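Long-range contacts in kojibiose phosphorylase (Gut metagenome, PDB 6W0P), which belongs to glycoside hydrolase family 65, whose members join an N-terminal beta-sandwich domain to a helical catalytic domain and a small C-terminal domain: residues Asn196-Leu200 and Thr212-Arg216; Thr217-Asp222 and Leu233-Leu237. Residue numbers count along the deposited sequence, not the author numbering.

Contact 1 of 2, residues Asn196-Leu200 and Thr212-Arg216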
ATOM      1  N   ASN A 196      21.242  36.735  35.516  1.00 49.63           N
ATOM      2  CA  ASN A 196      21.372  37.290  34.143  1.00 49.65           C
ATOM      3  C   ASN A 196      21.002  36.220  33.113  1.00 48.71           C
ATOM      4  O   ASN A 196      21.251  36.454  31.901  1.00 49.90           O
ATOM      5  CB  ASN A 196      22.762  37.876  33.901  1.00 50.65           C
ATOM      6  CG  ASN A 196      22.954  39.191  34.628  1.00 51.04           C
ATOM      7  OD1 ASN A 196      23.905  39.350  35.395  1.00 49.73           O
ATOM      8  ND2 ASN A 196      22.051  40.128  34.385  1.00 51.01           N
ATOM      9  N   SER A 197      20.391  35.123  33.558  1.00 47.23           N
ATOM     10  CA  SER A 197      20.064  33.954  32.711  1.00 47.51           C
ATOM     11  C   SER A 197      18.547  33.833  32.583  1.00 48.03           C
ATOM     12  O   SER A 197      17.844  34.116  33.565  1.00 49.92           O
ATOM     13  CB  SER A 197      20.716  32.720  33.266  1.00 48.13           C
ATOM     14  OG  SER A 197      22.132  32.806  33.097  1.00 47.17           O
ATOM     15  N   ILE A 198      18.053  33.512  31.387  1.00 46.69           N
ATOM     16  CA  ILE A 198      16.599  33.326  31.105  1.00 44.92           C
ATOM     17  C   ILE A 198      16.474  32.044  30.298  1.00 43.88           C
ATOM     18  O   ILE A 198      17.394  31.788  29.523  1.00 42.68           O
ATOM     19  CB  ILE A 198      16.024  34.547  30.365  1.00 44.99           C
ATOM     20  CG1 ILE A 198      14.501  34.506  30.302  1.00 45.35           C
ATOM     21  CG2 ILE A 198      16.636  34.708  28.978  1.00 44.66           C
ATOM     22  CD1 ILE A 198      13.876  35.818  29.863  1.00 45.98           C
ATOM     23  N   GLY A 199      15.400  31.269  30.466  1.00 43.69           N
ATOM     24  CA  GLY A 199      15.307  29.970  29.780  1.00 43.47           C
ATOM     25  C   GLY A 199      13.959  29.310  29.913  1.00 43.76           C
ATOM     26  O   GLY A 199      13.058  29.899  30.516  1.00 45.10           O
ATOM     27  N   LEU A 200      13.822  28.131  29.314  1.00 42.87           N
ATOM     28  CA  LEU A 200      12.583  27.317  29.356  1.00 42.60           C
ATOM     29  C   LEU A 200      12.953  25.840  29.465  1.00 42.13           C
ATOM     30  O   LEU A 200      14.099  25.477  29.145  1.00 43.72           O
ATOM     31  CB  LEU A 200      11.716  27.592  28.123  1.00 42.08           C
ATOM     32  CG  LEU A 200      12.396  27.526  26.758  1.00 41.75           C
ATOM     33  CD1 LEU A 200      12.618  26.080  26.325  1.00 41.34           C
ATOM     34  CD2 LEU A 200      11.555  28.282  25.718  1.00 42.08           C
ATOM     35  N   THR A 212      16.022  21.629  28.226  1.00 39.18           N
ATOM     36  CA  THR A 212      16.153  22.968  28.857  1.00 40.07           C
ATOM     37  C   THR A 212      17.033  23.827  27.960  1.00 40.11           C
ATOM     38  O   THR A 212      18.161  23.396  27.647  1.00 40.36           O
ATOM     39  CB  THR A 212      16.699  22.897  30.289  1.00 40.29           C
ATOM     40  OG1 THR A 212      15.708  22.251  31.079  1.00 41.14           O
ATOM     41  CG2 THR A 212      16.977  24.260  30.885  1.00 40.74           C
ATOM     42  N   SER A 213      16.495  24.961  27.521  1.00 40.40           N
ATOM     43  CA  SER A 213      17.208  25.981  26.725  1.00 39.63           C
ATOM     44  C   SER A 213      17.385  27.226  27.581  1.00 39.93           C
ATOM     45  O   SER A 213      16.350  27.767  28.040  1.00 40.18           O
ATOM     46  CB  SER A 213      16.472  26.312  25.463  1.00 39.51           C
ATOM     47  OG  SER A 213      17.255  27.205  24.685  1.00 39.43           O
ATOM     48  N   VAL A 214      18.639  27.641  27.783  1.00 39.56           N
ATOM     49  CA  VAL A 214      18.974  28.845  28.596  1.00 41.06           C
ATOM     50  C   VAL A 214      19.880  29.777  27.787  1.00 40.91           C
ATOM     51  O   VAL A 214      20.793  29.286  27.094  1.00 40.52           O
ATOM     52  CB  VAL A 214      19.619  28.449  29.935  1.00 41.39           C
ATOM     53  CG1 VAL A 214      18.621  27.732  30.841  1.00 42.12           C
ATOM     54  CG2 VAL A 214      20.867  27.607  29.732  1.00 41.43           C
ATOM     55  N   MET A 215      19.635  31.079  27.882  1.00 40.73           N
ATOM     56  CA  MET A 215      20.521  32.090  27.275  1.00 40.85           C
ATOM     57  C   MET A 215      20.846  33.191  28.285  1.00 40.99           C
ATOM     58  O   MET A 215      20.151  33.331  29.293  1.00 40.51           O
ATOM     59  CB  MET A 215      19.897  32.703  26.025  1.00 40.20           C
ATOM     60  CG  MET A 215      18.655  33.488  26.286  1.00 39.93           C
ATOM     61  SD  MET A 215      18.215  34.354  24.777  1.00 39.92           S
ATOM     62  CE  MET A 215      16.562  34.929  25.166  1.00 40.75           C
ATOM     63  N   ARG A 216      21.927  33.895  27.997  1.00 40.97           N
ATOM     64  CA  ARG A 216      22.367  35.124  28.687  1.00 41.32           C
ATOM     65  C   ARG A 216      23.278  35.864  27.710  1.00 40.92           C
ATOM     66  O   ARG A 216      23.705  35.222  26.719  1.00 41.06           O
ATOM     67  CB  ARG A 216      23.136  34.782  29.961  1.00 41.70           C
ATOM     68  CG  ARG A 216      24.521  34.231  29.682  1.00 41.19           C
ATOM     69  CD  ARG A 216      25.134  33.665  30.932  1.00 41.65           C
ATOM     70  NE  ARG A 216      25.734  34.689  31.769  1.00 41.59           N
ATOM     71  CZ  ARG A 216      25.461  34.861  33.057  1.00 42.72           C
ATOM     72  NH1 ARG A 216      24.540  34.116  33.656  1.00 43.62           N
ATOM     73  NH2 ARG A 216      26.080  35.811  33.740  1.00 42.46           N
TER

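Contact 2 of 2, residues Thr217-Asp222 and Leu233-Leu237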
ATOM      1  N   THR A 217      23.602  37.123  28.003  1.00 39.86           N
ATOM      2  CA  THR A 217      24.252  38.056  27.042  1.00 39.27           C
ATOM      3  C   THR A 217      25.291  38.866  27.819  1.00 39.08           C
ATOM      4  O   THR A 217      25.405  38.648  29.037  1.00 38.01           O
ATOM      5  CB  THR A 217      23.214  38.906  26.286  1.00 39.14           C
ATOM      6  OG1 THR A 217      22.738  39.968  27.116  1.00 39.03           O
ATOM      7  CG2 THR A 217      22.024  38.103  25.802  1.00 38.37           C
ATOM      8  N   ASN A 218      26.043  39.704  27.109  1.00 39.05           N
ATOM      9  CA  ASN A 218      27.047  40.639  27.680  1.00 40.65           C
ATOM     10  C   ASN A 218      26.397  42.032  27.796  1.00 41.36           C
ATOM     11  O   ASN A 218      27.079  43.031  27.650  1.00 43.12           O
ATOM     12  CB  ASN A 218      28.348  40.615  26.854  1.00 39.63           C
ATOM     13  CG  ASN A 218      28.139  40.999  25.398  1.00 39.39           C
ATOM     14  OD1 ASN A 218      27.002  41.175  24.970  1.00 39.60           O
ATOM     15  ND2 ASN A 218      29.208  41.125  24.619  1.00 39.34           N
ATOM     16  N   LEU A 219      25.103  42.117  28.036  1.00 43.31           N
ATOM     17  CA  LEU A 219      24.428  43.424  28.190  1.00 45.06           C
ATOM     18  C   LEU A 219      23.148  43.218  29.001  1.00 45.71           C
ATOM     19  O   LEU A 219      22.314  42.345  28.621  1.00 45.98           O
ATOM     20  CB  LEU A 219      24.152  44.008  26.797  1.00 46.30           C
ATOM     21  CG  LEU A 219      23.589  45.434  26.771  1.00 48.05           C
ATOM     22  CD1 LEU A 219      24.600  46.449  27.290  1.00 48.56           C
ATOM     23  CD2 LEU A 219      23.154  45.821  25.367  1.00 48.88           C
ATOM     24  N   LYS A 220      23.010  43.973  30.093  1.00 47.19           N
ATOM     25  CA  LYS A 220      21.741  44.072  30.865  1.00 47.48           C
ATOM     26  C   LYS A 220      20.613  44.460  29.894  1.00 46.59           C
ATOM     27  O   LYS A 220      20.787  45.437  29.146  1.00 47.25           O
ATOM     28  CB  LYS A 220      21.857  45.092  32.006  1.00 48.61           C
ATOM     29  CG  LYS A 220      20.639  45.170  32.919  1.00 49.10           C
ATOM     30  CD  LYS A 220      20.403  43.920  33.754  1.00 49.31           C
ATOM     31  CE  LYS A 220      19.019  43.891  34.369  1.00 50.21           C
ATOM     32  NZ  LYS A 220      18.874  42.776  35.332  1.00 50.81           N
ATOM     33  N   GLU A 221      19.520  43.700  29.891  1.00 45.32           N
ATOM     34  CA  GLU A 221      18.302  43.971  29.090  1.00 45.61           C
ATOM     35  C   GLU A 221      17.467  45.067  29.779  1.00 47.31           C
ATOM     36  O   GLU A 221      17.667  45.314  30.976  1.00 47.52           O
ATOM     37  CB  GLU A 221      17.522  42.669  28.894  1.00 45.80           C
ATOM     38  CG  GLU A 221      16.737  42.203  30.117  1.00 46.79           C
ATOM     39  CD  GLU A 221      17.530  41.670  31.306  1.00 47.76           C
ATOM     40  OE1 GLU A 221      18.739  41.402  31.168  1.00 45.54           O
ATOM     41  OE2 GLU A 221      16.922  41.533  32.389  1.00 51.24           O
ATOM     42  N   ASP A 222      16.574  45.707  29.025  1.00 47.41           N
ATOM     43  CA  ASP A 222      15.676  46.783  29.507  1.00 48.50           C
ATOM     44  C   ASP A 222      14.455  46.099  30.116  1.00 48.71           C
ATOM     45  O   ASP A 222      13.907  46.632  31.058  1.00 47.57           O
ATOM     46  CB  ASP A 222      15.315  47.761  28.383  1.00 49.01           C
ATOM     47  CG  ASP A 222      16.489  48.620  27.945  1.00 49.87           C
ATOM     48  OD1 ASP A 222      16.900  49.482  28.726  1.00 49.96           O
ATOM     49  OD2 ASP A 222      17.022  48.372  26.842  1.00 51.51           O
ATOM     50  N   LEU A 233      14.320  38.487  25.828  1.00 40.83           N
ATOM     51  CA  LEU A 233      15.093  39.609  26.386  1.00 42.04           C
ATOM     52  C   LEU A 233      14.895  40.814  25.450  1.00 43.07           C
ATOM     53  O   LEU A 233      15.116  40.659  24.235  1.00 40.08           O
ATOM     54  CB  LEU A 233      16.557  39.165  26.496  1.00 42.30           C
ATOM     55  CG  LEU A 233      16.880  38.157  27.603  1.00 42.13           C
ATOM     56  CD1 LEU A 233      18.256  37.532  27.393  1.00 42.57           C
ATOM     57  CD2 LEU A 233      16.822  38.804  28.975  1.00 42.52           C
ATOM     58  N   ASN A 234      14.449  41.959  25.997  1.00 45.44           N
ATOM     59  CA  ASN A 234      14.219  43.238  25.258  1.00 46.93           C
ATOM     60  C   ASN A 234      15.430  44.154  25.446  1.00 45.60           C
ATOM     61  O   ASN A 234      15.844  44.354  26.606  1.00 44.50           O
ATOM     62  CB  ASN A 234      12.960  43.979  25.730  1.00 49.67           C
ATOM     63  CG  ASN A 234      11.688  43.214  25.439  1.00 52.92           C
ATOM     64  OD1 ASN A 234      11.500  42.703  24.332  1.00 55.53           O
ATOM     65  ND2 ASN A 234      10.802  43.140  26.421  1.00 56.76           N
ATOM     66  N   TYR A 235      15.981  44.683  24.354  1.00 45.23           N
ATOM     67  CA  TYR A 235      17.076  45.691  24.387  1.00 45.73           C
ATOM     68  C   TYR A 235      16.583  46.937  23.651  1.00 46.46           C
ATOM     69  O   TYR A 235      16.092  46.830  22.518  1.00 46.03           O
ATOM     70  CB  TYR A 235      18.391  45.117  23.849  1.00 44.64           C
ATOM     71  CG  TYR A 235      18.834  43.872  24.581  1.00 44.54           C
ATOM     72  CD1 TYR A 235      19.586  43.952  25.741  1.00 43.77           C
ATOM     73  CD2 TYR A 235      18.460  42.611  24.138  1.00 43.70           C
ATOM     74  CE1 TYR A 235      19.950  42.818  26.445  1.00 43.66           C
ATOM     75  CE2 TYR A 235      18.819  41.468  24.829  1.00 43.59           C
ATOM     76  CZ  TYR A 235      19.559  41.572  25.990  1.00 43.44           C
ATOM     77  OH  TYR A 235      19.908  40.455  26.677  1.00 42.36           O
ATOM     78  N   GLU A 236      16.640  48.069  24.343  1.00 49.18           N
ATOM     79  CA  GLU A 236      16.320  49.415  23.808  1.00 51.72           C
ATOM     80  C   GLU A 236      17.665  50.067  23.538  1.00 49.64           C
ATOM     81  O   GLU A 236      18.283  50.534  24.496  1.00 51.18           O
ATOM     82  CB  GLU A 236      15.507  50.257  24.801  1.00 55.76           C
ATOM     83  CG  GLU A 236      14.228  49.605  25.293  1.00 59.60           C
ATOM     84  CD  GLU A 236      13.141  49.433  24.249  1.00 63.70           C
ATOM     85  OE1 GLU A 236      12.226  48.601  24.489  1.00 66.63           O
ATOM     86  OE2 GLU A 236      13.208  50.126  23.203  1.00 67.02           O
ATOM     87  N   LEU A 237      18.140  50.006  22.299  1.00 48.31           N
ATOM     88  CA  LEU A 237      19.507  50.464  21.973  1.00 46.45           C
ATOM     89  C   LEU A 237      19.433  51.827  21.294  1.00 45.47           C
ATOM     90  O   LEU A 237      18.572  52.005  20.397  1.00 43.11           O
ATOM     91  CB  LEU A 237      20.193  49.423  21.083  1.00 46.10           C
ATOM     92  CG  LEU A 237      20.247  48.010  21.663  1.00 45.77           C
ATOM     93  CD1 LEU A 237      20.765  47.031  20.639  1.00 43.98           C
ATOM     94  CD2 LEU A 237      21.084  47.965  22.938  1.00 46.16           C
TER
HETATM   95  O   HOH W   1      20.530  40.375  29.223  1.00 46.75           O

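Contact 1 of 2, residues Asn196-Leu200 and Thr212-Arg216
An antiparallel beta hairpin illustrates how one pair of strands can serve two faces of a sheet. Backbone bonding sets the register: Ile198 and Met215 form a hydrogen-bonded pair (Ile198 N to Met215 O 3.0 Å, Met215 N to Ile198 O 2.9 Å), and so do Leu200 and Ser213 (Leu200 N to Ser213 O and Ser213 N to Leu200 O, each 2.9 Å). Between them lies the non-hydrogen-bonded pair Gly199–Val214, whose CA atoms approach to 4.0 Å; a CB on Gly199 would collide with Ser213 O and Val214 CG1. Apolar packing adds Ile198 CG2 against Met215 CG at 3.6 Å. A side-chain hydrogen bond lies at the hairpin's open end, where Arg216 NH1 donates to Ser197 OG (2.8 Å) while Asn196 CB covers one face of the guanidinium. Ile198, Leu200, Ser213 and Met215 point into the sandwich, touching strands 165-174 and 230-239 of the second sheet. Ser197 and Val214 instead meet helix 263-277, and backbone bonds continue the sheet to strands 186-194 and 245-256.

Contact 2 of 2, residues Thr217-Asp222 and Leu233-Leu237
Tyr235 reaches from its strand beneath the loop 217-222, its ring overlapping the side chain of Leu219 and the backbone and CB of Glu221. In this beta-sandwich the loop is a crossover between sheets: it leaves strand 210-217 of one and enters strand 223-227, which pairs with strand 230-239 at the border of the other. A buried tyrosine thus fills the space under the turning chain. Leu219 CD2 lies 4.0 Å from Tyr235 CD1 and 3.8 Å from Leu237 CD2, and Glu221 CB sits 3.5 Å from Tyr235 CE1, while the carbonyl of Leu219 meets the ring edge, its O 3.2 Å from CE1. Two residues earlier in the strand, Leu233 receives Glu221 CG on its CD2 at 3.6 Å. The phenol end is polar: one water hydrogen-bonds to Tyr235 OH (2.6 Å), Leu219 O (2.7 Å) and Glu221 OE1 (2.8 Å), so it joins the ring to two points of the loop. Asp222, the last loop residue before strand 223-227, is bonded to strand 230-239 twice, next to the backbone pairing of Ser223 with Asn234. Its backbone N donates to Asn234 O at 2.9 Å, and its carboxylate OD2 accepts the hydrogen bond from Glu236 N at only 2.5 Å.

How the contacts relate
The two contacts follow one another along the chain: the second segment of contact 1 ends at Arg216, and the loop segment of contact 2 starts at the next residue. Their centres are 14 Å apart within the N-terminal domain, on the same side of the chain's centre. Contact 1 lies within the larger sheet of the sandwich, whereas contact 2 carries the chain over to the smaller one. Leu233 ties them together across the interior, its CD1 3.6 Å from Ile198 CG2 and 3.8 Å from Met215 CE. Here the chain passes from the hairpin 197-217 to strands 223-227 and 230-239, before strand 245-256 returns to the larger sheet, and the apolar layer between the sheets belongs to both contacts.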